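Local coordinates for protein PlzA (Borrelia burgdorferi, PDB 7MIE) that binds the second messenger c-di-GMP through its PilZ domain and probably acts as a c-di-GMP receptor in signalling, at residues S73-M76 against D77-K80; I175-D178 against S179-L183; L273-T276 against M277-D281. All coordinates share one frame; numbering follows the deposited sequence.

In the fold
Interaction 1 is the turn of the beta hairpin formed by strands 65-74 and 78-84 in the sheet of the PilZN3 region, whereas interaction 2 lies in helix 177-182 beside the second sheet, which carries the c-di-GMP site, and interaction 3 in helix 273-283, between the two sheets. Interaction 3 is largely buried and mostly apolar; interactions 1 and 2 are partly buried, the first ruled by strand hydrogen bonds, the second by a capping box and a surface salt-bridge network. Interactions 2 and 3 touch where Lys182 reaches helix 273-283 at Asp281, their centres about 15 Å apart. Interaction 1 touches neither, but His280 of interaction 3 hydrogen-bonds to Ile71 O on strand 65-74, the hairpin's first strand.

Interaction 1: residues S73-M76 against D77-K80; sequences SISM and DSLK
Ser73 and Lys80 face each other as an antiparallel hydrogen-bonded pair, and the lysine side chain runs past the serine hydroxyl on its way out. From Lys80 CB, which lies 3.6 Å from Ser73 OG, the chain turns beside its own backbone N (chi1 -70°) and then stays extended. CG and CD therefore pass the same oxygen in turn, with Lys80 CD 3.6 Å from Ser73 OG, and CE is still near it. NZ goes beyond the serine to a salt bridge with Glu41, whose OE1 also bonds to Ser73 OG, so one carboxylate oxygen draws together the polar ends of both residues.

The backbone beneath is held by a nearly straight bond from Lys80 N to Ser73 O (2.9 Å, 176°), while the return bond from Ser73 N to Lys80 O is weak. On the other face, the non-hydrogen-bonded pair Ile74 and Leu79 brings Ile74 CG1 to 4.3 Å from Leu79 CB. Ile74 continues onto Ile151 and Val155 of helix 149-164, and Leu79 onto Leu141 and Phe143 of the adjoining strand.

Toward the turn, Ser75 N donates to Ser78 O at 2.9 Å, a more bent bond (140°) that closes the beta hairpin over Met76 and Asp77. Ser75 CB packs 3.6 Å from Ser78 OG, but the Ser75 hydroxyl bonds to Lys40 O. The hairpin end thus has two chemistries: Ile74 and Leu79 give an oily face to the interior, while Ser73 and Lys80 share a charged partner whose negative charge would favour a protonated lysine.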
loop_
_atom_site.group_PDB
_atom_site.type_symbol
_atom_site.label_atom_id
_atom_site.label_comp_id
_atom_site.label_asym_id
_atom_site.label_seq_id
_atom_site.Cartn_x
_atom_site.Cartn_y
_atom_site.Cartn_z
ATOM N N SER A 73 -3.332 -0.022 3.672
ATOM C CA SER A 73 -2.351 0.708 4.485
ATOM C C SER A 73 -2.808 0.709 5.930
ATOM O O SER A 73 -3.982 0.431 6.202
ATOM C CB SER A 73 -2.162 2.160 3.984
ATOM O OG SER A 73 -3.324 2.958 4.252
ATOM N N ILE A 74 -1.868 1.052 6.820
ATOM C CA ILE A 74 -2.159 1.098 8.243
ATOM C C ILE A 74 -1.662 2.412 8.822
ATOM O O ILE A 74 -0.625 2.924 8.386
ATOM C CB ILE A 74 -1.557 -0.140 8.926
ATOM C CG1 ILE A 74 -2.017 -0.248 10.386
ATOM C CG2 ILE A 74 -0.025 -0.132 8.821
ATOM C CD1 ILE A 74 -1.813 -1.663 10.954
ATOM N N SER A 75 -2.377 2.892 9.845
ATOM C CA SER A 75 -2.055 4.169 10.462
ATOM C C SER A 75 -2.115 3.976 11.977
ATOM O O SER A 75 -2.259 2.851 12.454
ATOM C CB SER A 75 -3.008 5.231 10.015
ATOM O OG SER A 75 -2.914 5.498 8.601
ATOM N N MET A 76 -1.909 5.057 12.761
ATOM C CA MET A 76 -1.824 4.844 14.203
ATOM C C MET A 76 -3.151 4.424 14.827
ATOM O O MET A 76 -3.161 3.665 15.813
ATOM C CB MET A 76 -1.380 6.133 14.905
ATOM C CG MET A 76 0.102 6.397 14.688
ATOM S SD MET A 76 1.236 5.046 15.111
ATOM C CE MET A 76 0.692 4.581 16.755
ATOM N N ASP A 77 -4.252 4.956 14.288
ATOM C CA ASP A 77 -5.514 4.581 14.915
ATOM C C ASP A 77 -6.581 4.274 13.880
ATOM O O ASP A 77 -7.777 4.319 14.178
ATOM C CB ASP A 77 -5.961 5.573 15.988
ATOM C CG ASP A 77 -6.069 6.983 15.459
ATOM O OD1 ASP A 77 -6.556 7.146 14.322
ATOM O OD2 ASP A 77 -5.589 7.906 16.176
ATOM N N SER A 78 -6.131 3.907 12.682
ATOM C CA SER A 78 -7.063 3.583 11.616
ATOM C C SER A 78 -6.299 2.735 10.620
ATOM O O SER A 78 -5.075 2.618 10.729
ATOM C CB SER A 78 -7.623 4.838 10.923
ATOM O OG SER A 78 -6.573 5.609 10.309
ATOM N N LEU A 79 -7.048 2.138 9.682
ATOM C CA LEU A 79 -6.408 1.460 8.577
ATOM C C LEU A 79 -7.311 1.566 7.354
ATOM O O LEU A 79 -8.458 1.991 7.466
ATOM C CB LEU A 79 -6.049 0.033 9.008
ATOM C CG LEU A 79 -7.143 -1.045 8.985
ATOM C CD1 LEU A 79 -6.581 -2.373 9.565
ATOM C CD2 LEU A 79 -8.390 -0.623 9.756
ATOM N N LYS A 80 -6.758 1.224 6.191
ATOM C CA LYS A 80 -7.517 1.287 4.952
ATOM C C LYS A 80 -7.629 -0.126 4.388
ATOM O O LYS A 80 -6.637 -0.841 4.275
ATOM C CB LYS A 80 -6.864 2.197 3.909
ATOM C CG LYS A 80 -6.916 3.671 4.272
ATOM C CD LYS A 80 -6.378 4.592 3.171
ATOM C CE LYS A 80 -6.044 5.947 3.744
ATOM N NZ LYS A 80 -5.402 6.778 2.694
#

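Interaction 2: residues I175-D178 against S179-L183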
loop_
_atom_site.group_PDB
_atom_site.type_symbol
_atom_site.label_atom_id
_atom_site.label_comp_id
_atom_site.label_asym_id
_atom_site.label_seq_id
_atom_site.Cartn_x
_atom_site.Cartn_y
_atom_site.Cartn_z
ATOM N N ILE A 175 12.886 -6.863 -11.399
ATOM C CA ILE A 175 12.167 -7.352 -12.569
ATOM C C ILE A 175 12.904 -8.567 -13.118
ATOM O O ILE A 175 14.062 -8.452 -13.475
ATOM C CB ILE A 175 12.095 -6.242 -13.629
ATOM C CG1 ILE A 175 11.283 -5.067 -13.057
ATOM C CG2 ILE A 175 11.507 -6.758 -14.941
ATOM C CD1 ILE A 175 9.851 -5.405 -12.618
ATOM N N ASP A 176 12.223 -9.705 -13.141
ATOM C CA ASP A 176 12.804 -10.937 -13.659
ATOM C C ASP A 176 11.643 -11.820 -14.098
ATOM O O ASP A 176 10.501 -11.390 -14.043
ATOM C CB ASP A 176 13.740 -11.593 -12.632
ATOM C CG ASP A 176 13.057 -12.126 -11.380
ATOM O OD1 ASP A 176 11.824 -12.267 -11.382
ATOM O OD2 ASP A 176 13.770 -12.389 -10.394
ATOM N N LYS A 177 11.950 -13.036 -14.590
ATOM C CA LYS A 177 10.924 -13.948 -15.072
ATOM C C LYS A 177 9.827 -14.174 -14.034
ATOM O O LYS A 177 8.657 -14.170 -14.389
ATOM C CB LYS A 177 11.549 -15.299 -15.440
ATOM C CG LYS A 177 12.485 -15.862 -14.379
ATOM C CD LYS A 177 12.139 -17.273 -13.961
ATOM C CE LYS A 177 13.313 -17.986 -13.325
ATOM N NZ LYS A 177 12.867 -18.979 -12.318
ATOM N N ASP A 178 10.182 -14.311 -12.748
ATOM C CA ASP A 178 9.175 -14.583 -11.734
ATOM C C ASP A 178 8.318 -13.337 -11.462
ATOM O O ASP A 178 7.103 -13.419 -11.355
ATOM C CB ASP A 178 9.820 -15.048 -10.435
ATOM C CG ASP A 178 10.500 -16.411 -10.532
ATOM O OD1 ASP A 178 9.925 -17.296 -11.190
ATOM O OD2 ASP A 178 11.591 -16.577 -9.925
ATOM N N SER A 179 8.964 -12.187 -11.257
ATOM C CA SER A 179 8.155 -11.034 -10.885
ATOM C C SER A 179 7.298 -10.523 -12.049
ATOM O O SER A 179 6.188 -10.033 -11.825
ATOM C CB SER A 179 9.001 -9.941 -10.280
ATOM O OG SER A 179 9.943 -9.511 -11.246
ATOM N N ILE A 180 7.795 -10.632 -13.290
ATOM C CA ILE A 180 6.967 -10.221 -14.428
ATOM C C ILE A 180 5.731 -11.103 -14.536
ATOM O O ILE A 180 4.682 -10.644 -14.960
ATOM C CB ILE A 180 7.712 -10.143 -15.778
ATOM C CG1 ILE A 180 8.630 -8.931 -15.846
ATOM C CG2 ILE A 180 6.698 -10.073 -16.930
ATOM C CD1 ILE A 180 7.859 -7.625 -16.075
ATOM N N ARG A 181 5.817 -12.363 -14.100
ATOM C CA ARG A 181 4.634 -13.194 -14.165
ATOM C C ARG A 181 3.589 -12.725 -13.158
ATOM O O ARG A 181 2.393 -12.767 -13.458
ATOM C CB ARG A 181 4.984 -14.689 -14.070
ATOM C CG ARG A 181 5.663 -15.208 -15.328
ATOM C CD ARG A 181 5.769 -16.725 -15.361
ATOM N NE ARG A 181 6.850 -17.124 -14.491
ATOM C CZ ARG A 181 7.817 -17.972 -14.831
ATOM N NH1 ARG A 181 7.845 -18.503 -16.041
ATOM N NH2 ARG A 181 8.765 -18.257 -13.962
ATOM N N LYS A 182 4.039 -12.261 -11.983
ATOM C CA LYS A 182 3.129 -11.914 -10.901
ATOM C C LYS A 182 2.551 -10.515 -11.134
ATOM O O LYS A 182 1.354 -10.303 -10.962
ATOM C CB LYS A 182 3.875 -11.974 -9.560
ATOM C CG LYS A 182 3.032 -11.696 -8.311
ATOM C CD LYS A 182 1.808 -12.612 -8.149
ATOM C CE LYS A 182 1.273 -12.623 -6.732
ATOM N NZ LYS A 182 0.482 -11.388 -6.477
ATOM N N LEU A 183 3.409 -9.571 -11.541
ATOM C CA LEU A 183 2.975 -8.204 -11.825
ATOM C C LEU A 183 2.006 -8.182 -13.001
ATOM O O LEU A 183 2.150 -8.965 -13.936
ATOM C CB LEU A 183 4.201 -7.410 -12.241
ATOM C CG LEU A 183 5.042 -6.864 -11.099
ATOM C CD1 LEU A 183 6.367 -6.401 -11.681
ATOM C CD2 LEU A 183 4.311 -5.720 -10.367
#
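Ser179 and Asp176 grip each other through two reciprocal bonds. Asp176 OD1 accepts from Ser179 N at 2.9 Å with a nearly straight N-H (170°), and Asp176 N donates to Ser179 OG at 3.0 Å. Each side chain is folded back between its own backbone N and carbonyl carbon, which points the carboxylate oxygen and the hydroxyl at the partner's N-H. The first regular turn follows at once, with Ile180 N bonded to Asp176 O at 2.9 Å.

On one flank of this start, Ile175 lays its two branches on different residues. Ile175 CG2 rests 3.7 Å from Ile180 CG1, whereas CD1 meets Leu183 CD1, the Ile175 and Leu183 side chains crossing at about a right angle.

The exchange between Asp176 and Ser179 is a capping box, with Asp176 as the N-cap of helix 177-182, and the Ile175-Ile180 contact is the hydrophobic staple that often accompanies one. This short helix follows strand 173-174, and the side chain of Ile175 lies about 5 Å from that of Asp205, which binds c-di-GMP.

On the exposed side, Arg181 bends at chi3 (-77°) and folds its guanidinium so that Lys177 O lies over one face. Arg181 NH2 then bonds to Asp178 OD1 at 3.2 Å, with the oxygen at the guanidinium edge and near its plane, approached from the anti side and somewhat out of the carboxylate plane. Lys177 NZ bridges to the same Asp178 OD1 at 3.6 Å, so one carboxylate oxygen probably eases the proximity of two cations.

Farther out, Ser179 OG is also tied to Ile174 O, and Ile175 pairs through its backbone with Lys204. Tyr282 of helix 273-283 packs on Ser179 and Leu183, while Lys182 NZ reaches the C-terminal carboxylate of Asn284.

Interaction 3: residues L273-T276 against M277-D281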
loop_
_atom_site.group_PDB
_atom_site.type_symbol
_atom_site.label_atom_id
_atom_site.label_comp_id
_atom_site.label_asym_id
_atom_site.label_seq_id
_atom_site.Cartn_x
_atom_site.Cartn_y
_atom_site.Cartn_z
ATOM N N LEU A 273 -3.225 6.208 -8.839
ATOM C CA LEU A 273 -3.776 5.130 -8.031
ATOM C C LEU A 273 -3.592 3.783 -8.736
ATOM O O LEU A 273 -3.316 2.784 -8.071
ATOM C CB LEU A 273 -5.271 5.386 -7.785
ATOM C CG LEU A 273 -5.902 4.405 -6.792
ATOM C CD1 LEU A 273 -5.058 4.299 -5.529
ATOM C CD2 LEU A 273 -7.338 4.799 -6.447
ATOM N N GLU A 274 -3.703 3.749 -10.069
ATOM C CA GLU A 274 -3.537 2.504 -10.816
ATOM C C GLU A 274 -2.125 1.921 -10.647
ATOM O O GLU A 274 -1.953 0.694 -10.592
ATOM C CB GLU A 274 -3.808 2.696 -12.315
ATOM C CG GLU A 274 -5.088 3.459 -12.612
ATOM C CD GLU A 274 -4.805 4.954 -12.537
ATOM O OE1 GLU A 274 -5.170 5.571 -11.513
ATOM O OE2 GLU A 274 -4.129 5.474 -13.456
ATOM N N TYR A 275 -1.114 2.801 -10.569
ATOM C CA TYR A 275 0.245 2.315 -10.332
ATOM C C TYR A 275 0.344 1.759 -8.907
ATOM O O TYR A 275 0.912 0.689 -8.683
ATOM C CB TYR A 275 1.279 3.435 -10.500
ATOM C CG TYR A 275 2.675 2.941 -10.172
ATOM C CD1 TYR A 275 3.361 2.137 -11.076
ATOM C CD2 TYR A 275 3.274 3.164 -8.935
ATOM C CE1 TYR A 275 4.624 1.622 -10.801
ATOM C CE2 TYR A 275 4.548 2.683 -8.649
ATOM C CZ TYR A 275 5.216 1.877 -9.566
ATOM O OH TYR A 275 6.467 1.369 -9.348
ATOM N N THR A 276 -0.103 2.554 -7.929
ATOM C CA THR A 276 -0.022 2.136 -6.542
ATOM C C THR A 276 -0.685 0.768 -6.359
ATOM O O THR A 276 -0.155 -0.129 -5.679
ATOM C CB THR A 276 -0.679 3.175 -5.628
ATOM O OG1 THR A 276 0.065 4.383 -5.840
ATOM C CG2 THR A 276 -0.528 2.747 -4.180
ATOM N N MET A 277 -1.863 0.595 -6.986
ATOM C CA MET A 277 -2.570 -0.682 -6.847
ATOM C C MET A 277 -1.867 -1.829 -7.605
ATOM O O MET A 277 -1.927 -2.983 -7.179
ATOM C CB MET A 277 -4.018 -0.559 -7.348
ATOM C CG MET A 277 -4.947 0.251 -6.457
ATOM S SD MET A 277 -4.957 -0.261 -4.736
ATOM C CE MET A 277 -6.087 0.902 -3.953
ATOM N N LEU A 278 -1.150 -1.540 -8.699
ATOM C CA LEU A 278 -0.340 -2.560 -9.372
ATOM C C LEU A 278 0.738 -3.098 -8.415
ATOM O O LEU A 278 0.999 -4.307 -8.369
ATOM C CB LEU A 278 0.303 -1.929 -10.619
ATOM C CG LEU A 278 1.466 -2.668 -11.285
ATOM C CD1 LEU A 278 0.907 -3.802 -12.134
ATOM C CD2 LEU A 278 2.236 -1.724 -12.208
ATOM N N ILE A 279 1.397 -2.194 -7.687
ATOM C CA ILE A 279 2.414 -2.621 -6.725
ATOM C C ILE A 279 1.773 -3.364 -5.551
ATOM O O ILE A 279 2.244 -4.441 -5.149
ATOM C CB ILE A 279 3.260 -1.423 -6.246
ATOM C CG1 ILE A 279 3.917 -0.719 -7.447
ATOM C CG2 ILE A 279 4.319 -1.883 -5.219
ATOM C CD1 ILE A 279 4.868 -1.609 -8.260
ATOM N N HIS A 280 0.680 -2.821 -5.023
ATOM C CA HIS A 280 -0.018 -3.515 -3.949
ATOM C C HIS A 280 -0.424 -4.936 -4.378
ATOM O O HIS A 280 -0.206 -5.874 -3.612
ATOM C CB HIS A 280 -1.241 -2.676 -3.535
ATOM C CG HIS A 280 -1.923 -3.290 -2.352
ATOM N ND1 HIS A 280 -2.966 -4.200 -2.508
ATOM C CD2 HIS A 280 -1.740 -3.118 -1.028
ATOM C CE1 HIS A 280 -3.402 -4.551 -1.308
ATOM N NE2 HIS A 280 -2.665 -3.924 -0.400
ATOM N N ASP A 281 -0.962 -5.080 -5.601
ATOM C CA ASP A 281 -1.400 -6.381 -6.116
ATOM C C ASP A 281 -0.236 -7.372 -6.119
ATOM O O ASP A 281 -0.416 -8.562 -5.832
ATOM C CB ASP A 281 -2.001 -6.227 -7.521
ATOM C CG ASP A 281 -2.295 -7.572 -8.166
ATOM O OD1 ASP A 281 -3.307 -8.206 -7.746
ATOM O OD2 ASP A 281 -1.488 -7.999 -9.044
#
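The Tyr275 ring carries Ile279 over one face: CG1 stands 4.0 Å from the ring centroid, 28° off the normal, in a CH-pi contact. The methyl Ile279 CD1 continues toward the phenolic end, 3.6 Å from Tyr275 OH. Leu278 CD2 approaches the same ring obliquely, 4.2 Å from Tyr275 CD1. A chi1 of 177° turns the tyrosine ring away from the backbone N and along the following turn of helix 273-283. Phe266 meets this ring edge-to-face.

Elsewhere on the helix, Leu273 and Met277 lie side by side and point the same way, with Leu273 CD1 3.9 Å from Met277 CE; Tyr129 touches both. Regular i to i+4 bonds, such as Met277 N to Leu273 O (2.8 Å) and His280 N to Thr276 O (2.9 Å), set this spacing.

Two polar tips, those of Tyr275 and His280, reach backbone oxygens outside the helix. His280 NE2 bonds to Ile71 O of strand 65-74, while Tyr275 OH bonds to Ser207 O, within a c-di-GMP-binding residue. Apolar packing therefore steadies the tyrosine ring, while the two polar ends let the C-terminal helix bridge strand 65-74 and the backbone of the nucleotide site.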